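Local atomic coordinates of gamma-glutamyl phosphate reductase (Saccharomyces cerevisiae, PDB entry 1VLU), a protein that catalyses the NADPH-dependent reduction of L-gamma-glutamyl phosphate to glutamate semialdehyde and phosphate, the second step from glutamate in proline biosynthesis. Residues N379-M384 against V392-S397; T275-P280 against Q359-H364; K172-T177 against V192-T197; A142-L147 against N153-K158. All coordinates share one frame; numbering follows the deposited sequence.

Overall arrangement
Four contacts illustrate how a chain builds alpha/beta layers by closing loops one after another, three short and one long. From the N terminus, contact 4 comes first, returning helix 139-151 onto strand 154-158. Contact 3 follows, bringing helix 164-185 back to strand 192-194; the two strands are neighbours, and Q193 N lies 2.8 Å from A155 O in a probable hydrogen bond. Contact 2 closes the long loop, from strand 274-278 of the second sheet to helix 354-361 packed against it. Contact 1 then folds helix 377-386 onto strand 391-393, and F383 touches I361 of contact 2. None nests or crosses; contacts 1 and 3 have centres about 50 Å apart, in different sheets.

Contact 1 of 4, residues N379-M384 against V392-S397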
loop_
_atom_site.group_PDB
_atom_site.type_symbol
_atom_site.label_atom_id
_atom_site.label_comp_id
_atom_site.label_asym_id
_atom_site.label_seq_id
_atom_site.Cartn_x
_atom_site.Cartn_y
_atom_site.Cartn_z
ATOM N N ASN A 379 24.069 2.079 -23.339
ATOM C CA ASN A 379 23.146 2.941 -22.604
ATOM C C ASN A 379 21.764 2.352 -22.395
ATOM O O ASN A 379 21.190 2.504 -21.323
ATOM C CB ASN A 379 23.020 4.290 -23.301
ATOM C CG ASN A 379 24.218 5.168 -23.065
ATOM O OD1 ASN A 379 25.174 4.759 -22.408
ATOM N ND2 ASN A 379 24.172 6.385 -23.583
ATOM N N ALA A 380 21.237 1.696 -23.428
ATOM C CA ALA A 380 19.939 1.038 -23.366
ATOM C C ALA A 380 19.920 -0.055 -22.307
ATOM O O ALA A 380 18.965 -0.147 -21.524
ATOM C CB ALA A 380 19.587 0.468 -24.709
ATOM N N GLU A 381 20.977 -0.875 -22.287
ATOM C CA GLU A 381 21.088 -1.987 -21.352
ATOM C C GLU A 381 21.265 -1.490 -19.916
ATOM O O GLU A 381 20.717 -2.062 -18.974
ATOM C CB GLU A 381 22.244 -2.933 -21.736
ATOM C CG GLU A 381 22.064 -3.687 -23.090
ATOM C CD GLU A 381 20.878 -4.687 -23.143
ATOM O OE1 GLU A 381 20.219 -4.954 -22.108
ATOM O OE2 GLU A 381 20.612 -5.224 -24.243
ATOM N N LYS A 382 22.041 -0.424 -19.769
ATOM C CA LYS A 382 22.241 0.218 -18.484
ATOM C C LYS A 382 20.911 0.778 -17.947
ATOM O O LYS A 382 20.556 0.569 -16.794
ATOM C CB LYS A 382 23.317 1.299 -18.621
ATOM C CG LYS A 382 23.627 2.013 -17.343
ATOM C CD LYS A 382 24.803 2.952 -17.515
ATOM C CE LYS A 382 25.277 3.408 -16.146
ATOM N NZ LYS A 382 26.630 4.038 -16.171
ATOM N N PHE A 383 20.168 1.456 -18.811
ATOM C CA PHE A 383 18.852 1.997 -18.475
ATOM C C PHE A 383 17.913 0.885 -18.017
ATOM O O PHE A 383 17.294 0.995 -16.962
ATOM C CB PHE A 383 18.297 2.715 -19.711
ATOM C CG PHE A 383 17.009 3.470 -19.490
ATOM C CD1 PHE A 383 17.029 4.793 -19.066
ATOM C CD2 PHE A 383 15.774 2.871 -19.775
ATOM C CE1 PHE A 383 15.852 5.514 -18.907
ATOM C CE2 PHE A 383 14.582 3.582 -19.616
ATOM C CZ PHE A 383 14.620 4.913 -19.200
HETATM N N MSE A 384 17.824 -0.193 -18.796
HETATM C CA MSE A 384 16.908 -1.288 -18.482
HETATM C C MSE A 384 17.289 -2.048 -17.213
HETATM O O MSE A 384 16.416 -2.457 -16.458
HETATM C CB MSE A 384 16.721 -2.210 -19.677
HETATM C CG MSE A 384 15.972 -1.518 -20.830
HETATM SE SE MSE A 384 15.647 -2.699 -22.361
HETATM C CE MSE A 384 17.569 -2.928 -22.970
ATOM N N VAL A 392 9.741 -1.668 -19.199
ATOM C CA VAL A 392 10.677 -0.736 -19.813
ATOM C C VAL A 392 10.816 -0.995 -21.326
ATOM O O VAL A 392 10.879 -2.137 -21.754
ATOM C CB VAL A 392 12.022 -0.746 -19.056
ATOM C CG1 VAL A 392 12.556 -2.148 -18.919
ATOM C CG2 VAL A 392 13.026 0.195 -19.725
ATOM N N TYR A 393 10.820 0.085 -22.110
ATOM C CA TYR A 393 10.777 0.043 -23.570
ATOM C C TYR A 393 12.059 0.628 -24.113
ATOM O O TYR A 393 12.526 1.647 -23.633
ATOM C CB TYR A 393 9.593 0.855 -24.123
ATOM C CG TYR A 393 8.232 0.347 -23.698
ATOM C CD1 TYR A 393 7.790 0.491 -22.382
ATOM C CD2 TYR A 393 7.385 -0.274 -24.612
ATOM C CE1 TYR A 393 6.549 0.012 -21.977
ATOM C CE2 TYR A 393 6.138 -0.742 -24.227
ATOM C CZ TYR A 393 5.729 -0.600 -22.905
ATOM O OH TYR A 393 4.495 -1.073 -22.513
ATOM N N TRP A 394 12.637 -0.048 -25.097
ATOM C CA TRP A 394 13.784 0.467 -25.829
ATOM C C TRP A 394 13.441 0.594 -27.308
ATOM O O TRP A 394 13.271 -0.412 -27.994
ATOM C CB TRP A 394 15.012 -0.423 -25.623
ATOM C CG TRP A 394 16.182 -0.037 -26.478
ATOM C CD1 TRP A 394 16.458 1.203 -26.978
ATOM C CD2 TRP A 394 17.251 -0.887 -26.906
ATOM N NE1 TRP A 394 17.617 1.176 -27.705
ATOM C CE2 TRP A 394 18.128 -0.094 -27.679
ATOM C CE3 TRP A 394 17.552 -2.243 -26.714
ATOM C CZ2 TRP A 394 19.290 -0.611 -28.264
ATOM C CZ3 TRP A 394 18.714 -2.757 -27.285
ATOM C CH2 TRP A 394 19.567 -1.938 -28.054
ATOM N N ASN A 395 13.356 1.844 -27.777
ATOM C CA ASN A 395 12.929 2.190 -29.140
ATOM C C ASN A 395 11.527 1.688 -29.521
ATOM O O ASN A 395 11.311 1.278 -30.655
ATOM C CB ASN A 395 13.962 1.746 -30.189
ATOM C CG ASN A 395 15.250 2.550 -30.129
ATOM O OD1 ASN A 395 15.268 3.709 -29.704
ATOM N ND2 ASN A 395 16.338 1.934 -30.567
ATOM N N ALA A 396 10.586 1.734 -28.576
ATOM C CA ALA A 396 9.184 1.354 -28.814
ATOM C C ALA A 396 8.305 2.187 -27.879
ATOM O O ALA A 396 8.780 2.642 -26.829
ATOM C CB ALA A 396 8.978 -0.144 -28.563
ATOM N N SER A 397 7.041 2.400 -28.264
ATOM C CA SER A 397 6.131 3.281 -27.519
ATOM C C SER A 397 5.520 2.645 -26.262
ATOM O O SER A 397 5.004 1.532 -26.337
ATOM C CB SER A 397 5.002 3.747 -28.423
ATOM O OG SER A 397 4.024 4.432 -27.662
#
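The backbone O of T374 receives two side-chain donors, NE1 of W394 and ND2 of N395, and the first of these helps fix the indole against which A380 packs. CB of A380 sits over one face of that indole, a CH-pi contact 3.5 Å from the centroid of its five-membered ring and only 16° off the normal. The other close contacts are apolar. M384, a selenomethionine, crosses W394 at about a right angle: its chain bends at the last torsion (chi3 -68°), bringing CE to 3.8 Å from CE3 of W394. Further up the same side chain, CG of M384 lies 3.6 Å from CG2 of V392. That methyl is shared, because CE2 of F383 meets the same CG2 at 3.7 Å, ring edge first. OE2 of E381 comes near the indole obliquely, but it is engaged in a salt bridge with R438 of the second subunit. A strand of that subunit also pairs in parallel with V392, Y393, W394 and A396, extending the sheet across the interface. Helix 377-386 and strand 391-393 complete a beta-alpha-beta unit with strand 369-373, and the added strand from the partner recalls the dimers of aldehyde dehydrogenases.

Contact 2 of 4, residues T275-P280 against Q359-H364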
loop_
_atom_site.group_PDB
_atom_site.type_symbol
_atom_site.label_atom_id
_atom_site.label_comp_id
_atom_site.label_asym_id
_atom_site.label_seq_id
_atom_site.Cartn_x
_atom_site.Cartn_y
_atom_site.Cartn_z
ATOM N N THR A 275 6.461 12.334 -18.595
ATOM C CA THR A 275 7.609 13.222 -18.607
ATOM C C THR A 275 8.527 12.847 -19.765
ATOM O O THR A 275 8.749 11.668 -20.047
ATOM C CB THR A 275 8.369 13.214 -17.261
ATOM O OG1 THR A 275 7.454 13.526 -16.205
ATOM C CG2 THR A 275 9.479 14.264 -17.251
ATOM N N LEU A 276 9.008 13.876 -20.453
ATOM C CA LEU A 276 10.031 13.744 -21.466
ATOM C C LEU A 276 11.349 14.151 -20.848
ATOM O O LEU A 276 11.519 15.294 -20.449
ATOM C CB LEU A 276 9.722 14.683 -22.628
ATOM C CG LEU A 276 10.055 14.219 -24.039
ATOM C CD1 LEU A 276 9.404 12.891 -24.330
ATOM C CD2 LEU A 276 9.526 15.248 -24.982
ATOM N N LEU A 277 12.288 13.217 -20.769
ATOM C CA LEU A 277 13.608 13.518 -20.239
ATOM C C LEU A 277 14.542 13.652 -21.439
ATOM O O LEU A 277 14.718 12.703 -22.203
ATOM C CB LEU A 277 14.062 12.432 -19.250
ATOM C CG LEU A 277 13.273 12.212 -17.948
ATOM C CD1 LEU A 277 13.624 10.884 -17.340
ATOM C CD2 LEU A 277 13.565 13.312 -16.958
ATOM N N ILE A 278 15.101 14.849 -21.618
ATOM C CA ILE A 278 15.850 15.190 -22.822
ATOM C C ILE A 278 17.335 15.374 -22.526
ATOM O O ILE A 278 17.710 16.175 -21.675
ATOM C CB ILE A 278 15.292 16.494 -23.491
ATOM C CG1 ILE A 278 13.846 16.278 -23.968
ATOM C CG2 ILE A 278 16.181 16.932 -24.645
ATOM C CD1 ILE A 278 13.224 17.471 -24.607
ATOM N N ASN A 279 18.182 14.631 -23.223
ATOM C CA ASN A 279 19.603 14.917 -23.185
ATOM C C ASN A 279 19.915 16.130 -24.067
ATOM O O ASN A 279 19.580 16.128 -25.260
ATOM C CB ASN A 279 20.411 13.705 -23.631
ATOM C CG ASN A 279 21.860 13.783 -23.211
ATOM O OD1 ASN A 279 22.580 14.711 -23.564
ATOM N ND2 ASN A 279 22.299 12.789 -22.450
ATOM N N PRO A 280 20.553 17.175 -23.478
ATOM C CA PRO A 280 20.912 18.401 -24.201
ATOM C C PRO A 280 21.779 18.138 -25.437
ATOM O O PRO A 280 21.675 18.871 -26.423
ATOM C CB PRO A 280 21.710 19.206 -23.165
ATOM C CG PRO A 280 21.257 18.706 -21.855
ATOM C CD PRO A 280 20.976 17.239 -22.063
ATOM N N GLN A 359 18.071 7.998 -12.214
ATOM C CA GLN A 359 17.827 8.666 -10.935
ATOM C C GLN A 359 16.487 9.376 -10.916
ATOM O O GLN A 359 15.740 9.231 -9.957
ATOM C CB GLN A 359 18.965 9.639 -10.568
ATOM C CG GLN A 359 20.210 8.936 -10.031
ATOM C CD GLN A 359 21.428 9.861 -9.853
ATOM O OE1 GLN A 359 21.522 10.940 -10.469
ATOM N NE2 GLN A 359 22.378 9.425 -9.019
ATOM N N HIS A 360 16.179 10.123 -11.970
ATOM C CA HIS A 360 14.895 10.823 -12.078
ATOM C C HIS A 360 13.715 9.855 -12.025
ATOM O O HIS A 360 12.744 10.102 -11.332
ATOM C CB HIS A 360 14.799 11.594 -13.400
ATOM C CG HIS A 360 15.403 12.962 -13.372
ATOM N ND1 HIS A 360 16.563 13.276 -14.051
ATOM C CD2 HIS A 360 14.984 14.110 -12.791
ATOM C CE1 HIS A 360 16.844 14.554 -13.869
ATOM N NE2 HIS A 360 15.902 15.083 -13.111
ATOM N N ILE A 361 13.813 8.771 -12.789
ATOM C CA ILE A 361 12.757 7.761 -12.912
ATOM C C ILE A 361 12.515 7.039 -11.591
ATOM O O ILE A 361 11.371 6.765 -11.211
ATOM C CB ILE A 361 13.072 6.768 -14.047
ATOM C CG1 ILE A 361 12.877 7.478 -15.393
ATOM C CG2 ILE A 361 12.192 5.507 -13.957
ATOM C CD1 ILE A 361 13.506 6.793 -16.585
ATOM N N ASN A 362 13.605 6.762 -10.887
ATOM C CA ASN A 362 13.546 6.034 -9.632
ATOM C C ASN A 362 12.985 6.824 -8.446
ATOM O O ASN A 362 12.880 6.279 -7.358
ATOM C CB ASN A 362 14.925 5.450 -9.320
ATOM C CG ASN A 362 15.255 4.272 -10.198
ATOM O OD1 ASN A 362 14.442 3.856 -11.025
ATOM N ND2 ASN A 362 16.439 3.715 -10.024
ATOM N N THR A 363 12.628 8.095 -8.656
ATOM C CA THR A 363 11.962 8.907 -7.623
ATOM C C THR A 363 10.433 8.832 -7.728
ATOM O O THR A 363 9.721 9.350 -6.860
ATOM C CB THR A 363 12.368 10.387 -7.683
ATOM O OG1 THR A 363 11.917 10.951 -8.914
ATOM C CG2 THR A 363 13.882 10.568 -7.559
ATOM N N HIS A 364 9.930 8.196 -8.787
ATOM C CA HIS A 364 8.492 8.048 -8.967
ATOM C C HIS A 364 7.928 6.836 -8.246
ATOM O O HIS A 364 8.489 5.736 -8.301
ATOM C CB HIS A 364 8.101 8.042 -10.444
ATOM C CG HIS A 364 8.522 9.277 -11.167
ATOM N ND1 HIS A 364 8.117 10.536 -10.778
ATOM C CD2 HIS A 364 9.343 9.456 -12.227
ATOM C CE1 HIS A 364 8.663 11.437 -11.574
ATOM N NE2 HIS A 364 9.414 10.807 -12.459
#
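L277 meets H360 and I361 through its two methyl branches, and dispersion is what joins the segments. One branch makes a CH-pi contact: CD2 stands over a face of the H360 imidazole, 4.3 Å from the ring centroid and 22° off the normal, displaced toward the rim on the CG side. The other branch is purely aliphatic, with CD1 of L277 lying 4.0 Å from CG1 of I361, so that the leucine's fork straddles successive residues of the helix. With its CG anti to the carbonyl carbon (chi1 -63°), L277 extends from the strand to place both methyls there.

Hydrogen bonds operate within the segment 359-364 rather than across the contact. The T363 hydroxyl donates from OG1 to O of H360 at 2.7 Å, tilted 24° out of the carbonyl plane, and H364 N bonds to I361 O at 3.2 Å, in a type I turn from I361 to H364 that begins on the last helical residue. Farther out, ND1 of H364 bonds to D228, and N362 carries a bond from its backbone O to R24 of the second subunit.

Helix 354-361 links parallel strands 347-350 and 369-373 while packing on strand 274-278, one of the two strands between them in the sheet, as in the alpha/beta catalytic domain of aldehyde dehydrogenases.

Contact 3 of 4, residues K172-T177 against V192-T197; sequences KIVNDT and VQLIET
The carboxamide of N175 is the flat group here, with L194 CD1 lying off its plane toward the oxygen end, 3.4 Å from OD1. Two waters take its polar ends. Water 1 donates to OD1 of N175 at 2.8 Å and accepts from N of L194, while water 2 accepts from ND2 of N175 at 3.0 Å and donates to O of L194 at 2.8 Å. One amide thereby reads both backbone polar atoms of a single strand residue through solvent, and the donor and acceptor roles are consistent with the modelled orientation of the amide. Water 2 also donates to OE2 of E196, a longer bond of 3.3 Å. N175 CG stands anti to the carbonyl carbon (chi1 -77°), which sends the amide out beside the helix and alongside L194, the two side chains running past one another in opposite senses.

Strand 154-158, helix 164-185 and strand 192-194 form a beta-alpha-beta unit of the Rossmann-like layer found in aldehyde dehydrogenases; the axes of helix segment 172-177 and strand 192-194 lie at 146° between their N-to-C directions, roughly antiparallel. Backbone bonds of Q193 and I195 tie this strand to strand 154-158, whereas the N and O of L194 turn to the waters.

Beneath the polar rim the packing is aliphatic: V174 CG1 approaches L194 CD1 at 4.2 Å. L194 also rests on F167 and A171 of the same helix, and V192 lies against L157 of the adjoining strand.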
loop_
_atom_site.group_PDB
_atom_site.type_symbol
_atom_site.label_atom_id
_atom_site.label_comp_id
_atom_site.label_asym_id
_atom_site.label_seq_id
_atom_site.Cartn_x
_atom_site.Cartn_y
_atom_site.Cartn_z
ATOM N N LYS A 172 -15.914 26.065 10.396
ATOM C CA LYS A 172 -16.604 26.412 11.633
ATOM C C LYS A 172 -18.086 26.031 11.570
ATOM O O LYS A 172 -18.628 25.458 12.513
ATOM C CB LYS A 172 -16.451 27.911 11.932
ATOM C CG LYS A 172 -16.995 28.329 13.304
ATOM C CD LYS A 172 -16.827 29.829 13.590
ATOM N N ILE A 173 -18.732 26.343 10.450
ATOM C CA ILE A 173 -20.165 26.116 10.306
ATOM C C ILE A 173 -20.515 24.625 10.201
ATOM O O ILE A 173 -21.516 24.182 10.764
ATOM C CB ILE A 173 -20.743 26.909 9.096
ATOM C CG1 ILE A 173 -20.536 28.418 9.291
ATOM C CG2 ILE A 173 -22.214 26.605 8.896
ATOM C CD1 ILE A 173 -20.481 29.179 7.982
ATOM N N VAL A 174 -19.697 23.862 9.478
ATOM C CA VAL A 174 -19.911 22.433 9.316
ATOM C C VAL A 174 -19.602 21.713 10.641
ATOM O O VAL A 174 -20.385 20.867 11.082
ATOM C CB VAL A 174 -19.068 21.886 8.124
ATOM C CG1 VAL A 174 -18.997 20.368 8.112
ATOM C CG2 VAL A 174 -19.632 22.398 6.801
ATOM N N ASN A 175 -18.478 22.063 11.274
ATOM C CA ASN A 175 -18.053 21.458 12.552
ATOM C C ASN A 175 -19.149 21.636 13.590
ATOM O O ASN A 175 -19.615 20.675 14.186
ATOM C CB ASN A 175 -16.775 22.123 13.089
ATOM C CG ASN A 175 -15.496 21.682 12.366
ATOM O OD1 ASN A 175 -15.428 20.615 11.736
ATOM N ND2 ASN A 175 -14.447 22.512 12.495
ATOM N N ASP A 176 -19.541 22.891 13.784
ATOM C CA ASP A 176 -20.630 23.281 14.672
ATOM C C ASP A 176 -21.958 22.582 14.394
ATOM O O ASP A 176 -22.643 22.192 15.331
ATOM C CB ASP A 176 -20.845 24.798 14.599
ATOM C CG ASP A 176 -19.745 25.590 15.311
ATOM O OD1 ASP A 176 -18.614 25.055 15.517
ATOM O OD2 ASP A 176 -20.015 26.772 15.651
ATOM N N THR A 177 -22.337 22.462 13.122
ATOM C CA THR A 177 -23.605 21.840 12.763
ATOM C C THR A 177 -23.553 20.342 13.037
ATOM O O THR A 177 -24.516 19.774 13.546
ATOM C CB THR A 177 -24.003 22.112 11.286
ATOM O OG1 THR A 177 -23.983 23.522 11.050
ATOM C CG2 THR A 177 -25.419 21.570 10.962
ATOM N N VAL A 192 -16.270 14.443 9.056
ATOM C CA VAL A 192 -15.527 15.343 8.175
ATOM C C VAL A 192 -14.521 16.134 8.997
ATOM O O VAL A 192 -14.913 16.810 9.903
ATOM C CB VAL A 192 -16.470 16.347 7.450
ATOM C CG1 VAL A 192 -15.676 17.288 6.593
ATOM C CG2 VAL A 192 -17.476 15.597 6.568
ATOM N N GLN A 193 -13.225 16.029 8.709
ATOM C CA GLN A 193 -12.230 16.870 9.413
ATOM C C GLN A 193 -11.600 17.837 8.441
ATOM O O GLN A 193 -11.045 17.452 7.415
ATOM C CB GLN A 193 -11.140 16.060 10.126
ATOM C CG GLN A 193 -11.672 14.978 11.036
ATOM C CD GLN A 193 -10.566 14.130 11.627
ATOM O OE1 GLN A 193 -9.775 14.603 12.439
ATOM N NE2 GLN A 193 -10.507 12.866 11.221
ATOM N N LEU A 194 -11.691 19.106 8.783
ATOM C CA LEU A 194 -11.236 20.165 7.928
ATOM C C LEU A 194 -9.934 20.670 8.527
ATOM O O LEU A 194 -9.944 21.378 9.529
ATOM C CB LEU A 194 -12.329 21.230 7.876
ATOM C CG LEU A 194 -13.683 20.694 7.358
ATOM C CD1 LEU A 194 -14.827 20.870 8.366
ATOM C CD2 LEU A 194 -14.049 21.307 6.003
ATOM N N ILE A 195 -8.818 20.269 7.921
ATOM C CA ILE A 195 -7.472 20.558 8.430
ATOM C C ILE A 195 -7.069 22.010 8.174
ATOM O O ILE A 195 -6.816 22.412 7.032
ATOM C CB ILE A 195 -6.386 19.597 7.841
ATOM C CG1 ILE A 195 -6.737 18.117 8.069
ATOM C CG2 ILE A 195 -5.005 19.921 8.408
ATOM C CD1 ILE A 195 -7.395 17.777 9.451
ATOM N N GLU A 196 -7.016 22.787 9.252
ATOM C CA GLU A 196 -6.638 24.196 9.173
ATOM C C GLU A 196 -5.141 24.329 9.425
ATOM O O GLU A 196 -4.726 24.734 10.516
ATOM C CB GLU A 196 -7.446 25.045 10.171
ATOM C CG GLU A 196 -8.938 25.180 9.843
ATOM C CD GLU A 196 -9.693 26.105 10.801
ATOM O OE1 GLU A 196 -9.083 27.065 11.339
ATOM O OE2 GLU A 196 -10.906 25.880 11.006
ATOM N N THR A 197 -4.341 23.974 8.413
ATOM C CA THR A 197 -2.863 24.052 8.466
ATOM C C THR A 197 -2.278 23.820 9.883
ATOM O O THR A 197 -1.782 24.752 10.545
ATOM C CB THR A 197 -2.298 25.358 7.769
ATOM O OG1 THR A 197 -0.863 25.328 7.762
ATOM C CG2 THR A 197 -2.798 26.660 8.443
HETATM O O HOH W 1 -12.925 19.505 11.372
HETATM O O HOH W 2 -11.631 22.728 11.368
#

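Contact 4 of 4, residues A142-L147 against N153-K158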
loop_
_atom_site.group_PDB
_atom_site.type_symbol
_atom_site.label_atom_id
_atom_site.label_comp_id
_atom_site.label_asym_id
_atom_site.label_seq_id
_atom_site.Cartn_x
_atom_site.Cartn_y
_atom_site.Cartn_z
ATOM N N ALA A 142 -18.137 22.115 0.350
ATOM C CA ALA A 142 -19.544 21.722 0.374
ATOM C C ALA A 142 -19.845 20.444 -0.427
ATOM O O ALA A 142 -20.577 19.593 0.045
ATOM C CB ALA A 142 -20.421 22.864 -0.084
ATOM N N ASN A 143 -19.293 20.324 -1.633
ATOM C CA ASN A 143 -19.562 19.182 -2.516
ATOM C C ASN A 143 -19.080 17.867 -1.894
ATOM O O ASN A 143 -19.805 16.865 -1.857
ATOM C CB ASN A 143 -18.908 19.412 -3.892
ATOM C CG ASN A 143 -19.078 18.218 -4.844
ATOM O OD1 ASN A 143 -18.088 17.610 -5.290
ATOM N ND2 ASN A 143 -20.334 17.884 -5.163
ATOM N N ILE A 144 -17.855 17.892 -1.384
ATOM C CA ILE A 144 -17.221 16.734 -0.786
ATOM C C ILE A 144 -17.810 16.370 0.564
ATOM O O ILE A 144 -18.022 15.204 0.848
ATOM C CB ILE A 144 -15.698 16.927 -0.709
ATOM C CG1 ILE A 144 -15.066 16.638 -2.078
ATOM C CG2 ILE A 144 -15.063 16.039 0.377
ATOM C CD1 ILE A 144 -15.277 15.232 -2.571
ATOM N N THR A 145 -18.071 17.352 1.405
ATOM C CA THR A 145 -18.776 17.087 2.650
ATOM C C THR A 145 -20.096 16.376 2.338
ATOM O O THR A 145 -20.411 15.367 2.945
ATOM C CB THR A 145 -19.005 18.412 3.465
ATOM O OG1 THR A 145 -17.763 18.852 4.031
ATOM C CG2 THR A 145 -20.026 18.235 4.581
ATOM N N ALA A 146 -20.868 16.899 1.387
ATOM C CA ALA A 146 -22.149 16.289 1.022
ATOM C C ALA A 146 -21.982 14.851 0.492
ATOM O O ALA A 146 -22.584 13.924 1.024
ATOM C CB ALA A 146 -22.938 17.196 0.026
ATOM N N LEU A 147 -21.126 14.662 -0.511
ATOM C CA LEU A 147 -20.898 13.344 -1.100
ATOM C C LEU A 147 -20.360 12.306 -0.144
ATOM O O LEU A 147 -20.696 11.125 -0.285
ATOM C CB LEU A 147 -19.959 13.429 -2.304
ATOM C CG LEU A 147 -20.499 14.090 -3.566
ATOM C CD1 LEU A 147 -19.353 14.328 -4.520
ATOM C CD2 LEU A 147 -21.597 13.250 -4.200
ATOM N N ASN A 153 -18.764 7.665 3.836
ATOM C CA ASN A 153 -17.315 7.816 3.968
ATOM C C ASN A 153 -16.964 8.952 4.898
ATOM O O ASN A 153 -17.607 9.983 4.871
ATOM C CB ASN A 153 -16.659 8.171 2.626
ATOM C CG ASN A 153 -16.720 7.073 1.636
ATOM O OD1 ASN A 153 -16.075 6.052 1.800
ATOM N ND2 ASN A 153 -17.472 7.284 0.565
ATOM N N ALA A 154 -15.918 8.774 5.694
ATOM C CA ALA A 154 -15.359 9.879 6.430
ATOM C C ALA A 154 -14.410 10.598 5.486
ATOM O O ALA A 154 -13.845 9.972 4.579
ATOM C CB ALA A 154 -14.645 9.396 7.682
ATOM N N ALA A 155 -14.264 11.909 5.680
ATOM C CA ALA A 155 -13.385 12.708 4.842
ATOM C C ALA A 155 -12.438 13.574 5.654
ATOM O O ALA A 155 -12.771 14.032 6.747
ATOM C CB ALA A 155 -14.185 13.567 3.876
ATOM N N ILE A 156 -11.251 13.771 5.095
ATOM C CA ILE A 156 -10.279 14.753 5.567
ATOM C C ILE A 156 -10.077 15.723 4.407
ATOM O O ILE A 156 -9.793 15.295 3.293
ATOM C CB ILE A 156 -8.929 14.081 5.982
ATOM C CG1 ILE A 156 -9.149 13.028 7.068
ATOM C CG2 ILE A 156 -7.917 15.115 6.474
ATOM C CD1 ILE A 156 -8.211 11.883 7.004
ATOM N N LEU A 157 -10.256 17.009 4.675
ATOM C CA LEU A 157 -10.106 18.077 3.689
ATOM C C LEU A 157 -8.914 18.976 4.003
ATOM O O LEU A 157 -8.757 19.440 5.140
ATOM C CB LEU A 157 -11.380 18.917 3.606
ATOM C CG LEU A 157 -12.546 18.376 2.764
ATOM C CD1 LEU A 157 -13.193 17.162 3.408
ATOM C CD2 LEU A 157 -13.587 19.415 2.595
ATOM N N LYS A 158 -8.079 19.211 2.987
ATOM C CA LYS A 158 -6.946 20.130 3.102
ATOM C C LYS A 158 -6.937 21.035 1.871
ATOM O O LYS A 158 -6.825 20.550 0.740
ATOM C CB LYS A 158 -5.634 19.345 3.229
ATOM C CG LYS A 158 -4.478 20.124 3.891
#
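I144 and L157 make the closest approach in this helix-to-strand contact, with CG2 of I144 lying 3.7 Å from CD1 of L157. The two side chains run alongside each other with opposite headings, and a single branch of the isoleucine does the touching. That methyl is anti to the backbone N, whereas CG1 lies anti to the carbonyl carbon (chi1 -80°) and carries the far end of the chain away from the strand. The same CG2 is 4.4 Å from CB of A155, a looser touch, so it lies near alternate residues of the strand. T145 completes the first shell at its margin, its OG1 4.5 Å from CD2 of L157.

The next shell probably helps to position them. T145 OG1 bonds to O of I141 one helical turn back, while V192 of the neighbouring strand packs on T145. Beyond the helix end, N153 bonds to G128 and S151, which probably steadies the start of strand 154-158. The helix segment 142-147 runs nearly antiparallel to that strand, at 162°, with axes 8.8 Å apart at closest, within a beta-alpha-beta unit begun by strand 118-134.

No hydrogen bond spans the segments; what joins them is methyl packing, which is not directional, and the polar groups nearby, T145 OG1 and the N153 amide, are paired elsewhere.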